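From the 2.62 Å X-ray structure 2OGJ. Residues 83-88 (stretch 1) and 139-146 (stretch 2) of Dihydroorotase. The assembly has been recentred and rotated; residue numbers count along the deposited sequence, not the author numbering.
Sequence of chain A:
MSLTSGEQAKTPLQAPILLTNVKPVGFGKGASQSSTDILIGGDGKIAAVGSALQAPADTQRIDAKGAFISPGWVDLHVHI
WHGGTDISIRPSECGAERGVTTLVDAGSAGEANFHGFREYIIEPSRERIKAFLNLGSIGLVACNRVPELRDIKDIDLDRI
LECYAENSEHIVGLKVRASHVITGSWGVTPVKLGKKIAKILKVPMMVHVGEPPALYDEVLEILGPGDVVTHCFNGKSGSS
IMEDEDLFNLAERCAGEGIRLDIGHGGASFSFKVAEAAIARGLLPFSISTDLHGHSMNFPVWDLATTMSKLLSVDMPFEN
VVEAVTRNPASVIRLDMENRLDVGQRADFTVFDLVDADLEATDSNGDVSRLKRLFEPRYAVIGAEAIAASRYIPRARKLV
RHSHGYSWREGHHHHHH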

# COMPACT_ATOMS: atom_id res chain seq x y z
N GLY A 83 -13.00 -13.82 24.83
CA GLY A 83 -11.70 -14.44 24.81
C GLY A 83 -11.09 -14.50 23.41
O GLY A 83 -9.93 -14.14 23.23
N GLY A 84 -11.87 -14.96 22.42
CA GLY A 84 -11.37 -15.06 21.05
C GLY A 84 -11.05 -13.71 20.44
O GLY A 84 -10.09 -13.55 19.69
N THR A 85 -11.86 -12.73 20.77
CA THR A 85 -11.66 -11.37 20.30
C THR A 85 -11.51 -10.53 21.55
O THR A 85 -11.77 -11.01 22.65
CB THR A 85 -12.89 -10.84 19.56
OG1 THR A 85 -13.97 -10.71 20.49
CG2 THR A 85 -13.27 -11.78 18.40
N ASP A 86 -11.10 -9.29 21.39
CA ASP A 86 -10.90 -8.40 22.51
C ASP A 86 -12.15 -7.64 22.97
O ASP A 86 -12.35 -7.38 24.16
CB ASP A 86 -9.81 -7.39 22.14
CG ASP A 86 -10.26 -6.38 21.05
OD1 ASP A 86 -11.08 -6.71 20.16
OD2 ASP A 86 -9.76 -5.24 21.08
N ILE A 87 -12.98 -7.29 21.99
CA ILE A 87 -14.18 -6.48 22.20
C ILE A 87 -15.45 -7.17 22.71
O ILE A 87 -16.33 -6.51 23.23
CB ILE A 87 -14.52 -5.71 20.87
CG1 ILE A 87 -15.32 -4.46 21.19
CG2 ILE A 87 -15.32 -6.59 19.91
CD1 ILE A 87 -14.64 -3.57 22.20
N SER A 88 -15.52 -8.49 22.55
CA SER A 88 -16.68 -9.29 22.94
C SER A 88 -16.91 -9.46 24.43
O SER A 88 -15.99 -9.36 25.23
CB SER A 88 -16.58 -10.70 22.36
OG SER A 88 -16.63 -10.70 20.96
N GLY A 139 -11.82 -11.62 11.69
CA GLY A 139 -12.92 -11.16 12.51
C GLY A 139 -12.55 -9.92 13.31
O GLY A 139 -11.78 -9.05 12.83
N LEU A 140 -13.07 -9.84 14.55
CA LEU A 140 -12.83 -8.69 15.42
C LEU A 140 -11.85 -8.90 16.57
O LEU A 140 -12.08 -8.40 17.67
CB LEU A 140 -14.19 -8.18 15.96
CG LEU A 140 -15.29 -8.06 14.89
CD1 LEU A 140 -16.59 -7.59 15.50
CD2 LEU A 140 -14.84 -7.10 13.80
N VAL A 141 -10.76 -9.62 16.32
CA VAL A 141 -9.78 -9.87 17.37
C VAL A 141 -9.34 -8.58 18.01
O VAL A 141 -9.39 -8.45 19.23
CB VAL A 141 -8.50 -10.56 16.85
CG1 VAL A 141 -8.42 -11.95 17.39
CG2 VAL A 141 -8.47 -10.57 15.34
N ALA A 142 -8.88 -7.63 17.20
CA ALA A 142 -8.42 -6.33 17.68
C ALA A 142 -9.34 -5.28 17.07
O ALA A 142 -8.90 -4.34 16.42
CB ALA A 142 -6.98 -6.09 17.23
N CYS A 143 -10.64 -5.47 17.30
CA CYS A 143 -11.69 -4.62 16.77
C CYS A 143 -11.34 -3.15 16.60
O CYS A 143 -10.92 -2.49 17.56
CB CYS A 143 -12.93 -4.78 17.63
SG CYS A 143 -14.35 -3.92 17.00
N ASN A 144 -11.50 -2.65 15.38
CA ASN A 144 -11.21 -1.27 15.02
C ASN A 144 -9.74 -0.84 15.15
O ASN A 144 -9.36 0.22 14.64
CB ASN A 144 -12.10 -0.30 15.83
CG ASN A 144 -13.58 -0.49 15.53
OD1 ASN A 144 -13.95 -0.88 14.44
ND2 ASN A 144 -14.42 -0.19 16.51
N ARG A 145 -8.92 -1.63 15.82
CA ARG A 145 -7.51 -1.28 15.97
C ARG A 145 -6.70 -1.86 14.81
O ARG A 145 -5.73 -1.26 14.35
CB ARG A 145 -6.99 -1.80 17.31
CG ARG A 145 -7.65 -1.14 18.49
CD ARG A 145 -6.97 -1.53 19.77
NE ARG A 145 -7.42 -2.82 20.26
CZ ARG A 145 -6.60 -3.80 20.62
NH1 ARG A 145 -5.29 -3.65 20.52
NH2 ARG A 145 -7.11 -4.93 21.10
N VAL A 146 -7.09 -3.05 14.36
CA VAL A 146 -6.47 -3.71 13.23
C VAL A 146 -7.62 -4.17 12.38
O VAL A 146 -8.04 -5.31 12.46
CB VAL A 146 -5.65 -4.92 13.67
CG1 VAL A 146 -5.03 -5.57 12.45
CG2 VAL A 146 -4.59 -4.51 14.67

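Two irregular loop segments, distant in sequence, are joined by a small, largely polar contact centred on Asp86, whose backbone and carboxylate both bind the second stretch, with a modest apolar patch beside it. The contact buries 328 Å² in all, and Asp86 contributes the largest share. Its CA-to-CB bond points toward the second stretch, and with chi1 at 69° (p) the carboxylate lies against the backbone of Leu140 to Cys143, with Asp86 OD2 reaching the Arg145 side chain. There Asp86 OD1 accepts a hydrogen bond from Cys143 N at 3.1 Å, while Asp86 OD2 forms a salt bridge with Arg145 NH2 at 2.7 Å. The N-H...O angle of the latter is 170°, nearly straight, and OD2 meets the guanidinium at its edge, close to its plane, as suits a charged hydrogen bond. An acidic side chain with two acceptor oxygens fits this place well: one serves a backbone amide, the other a cation. The length of Arg145 carries its guanidinium to Asp86, and its NH1 is hydrogen-bonded elsewhere in the structure. Asp86 N also donates to Val141 O at 2.9 Å, although the position of that carbonyl is less certain. Within the first stretch, a weak hydrogen bond from Ile87 N to Asp86 OD1 (2.7 Å) adds to the contacts of the carboxylate. Beside this polar centre, Ile87 and Cys143 both direct CA-to-CB toward the opposing stretch, and their CB atoms pack at 3.7 Å; Ile87 CG2 also lies 4.4 Å from Leu140 CB. Thr85 comes closest to Val141 in backbone register, with CA atoms 3.8 Å apart. Thr85 CB lies 3.2 Å from Leu140 O, while Thr85 OG1 shares a 2.7 Å hydrogen bond with Ser88 OG, which gives each buried hydroxyl a partner.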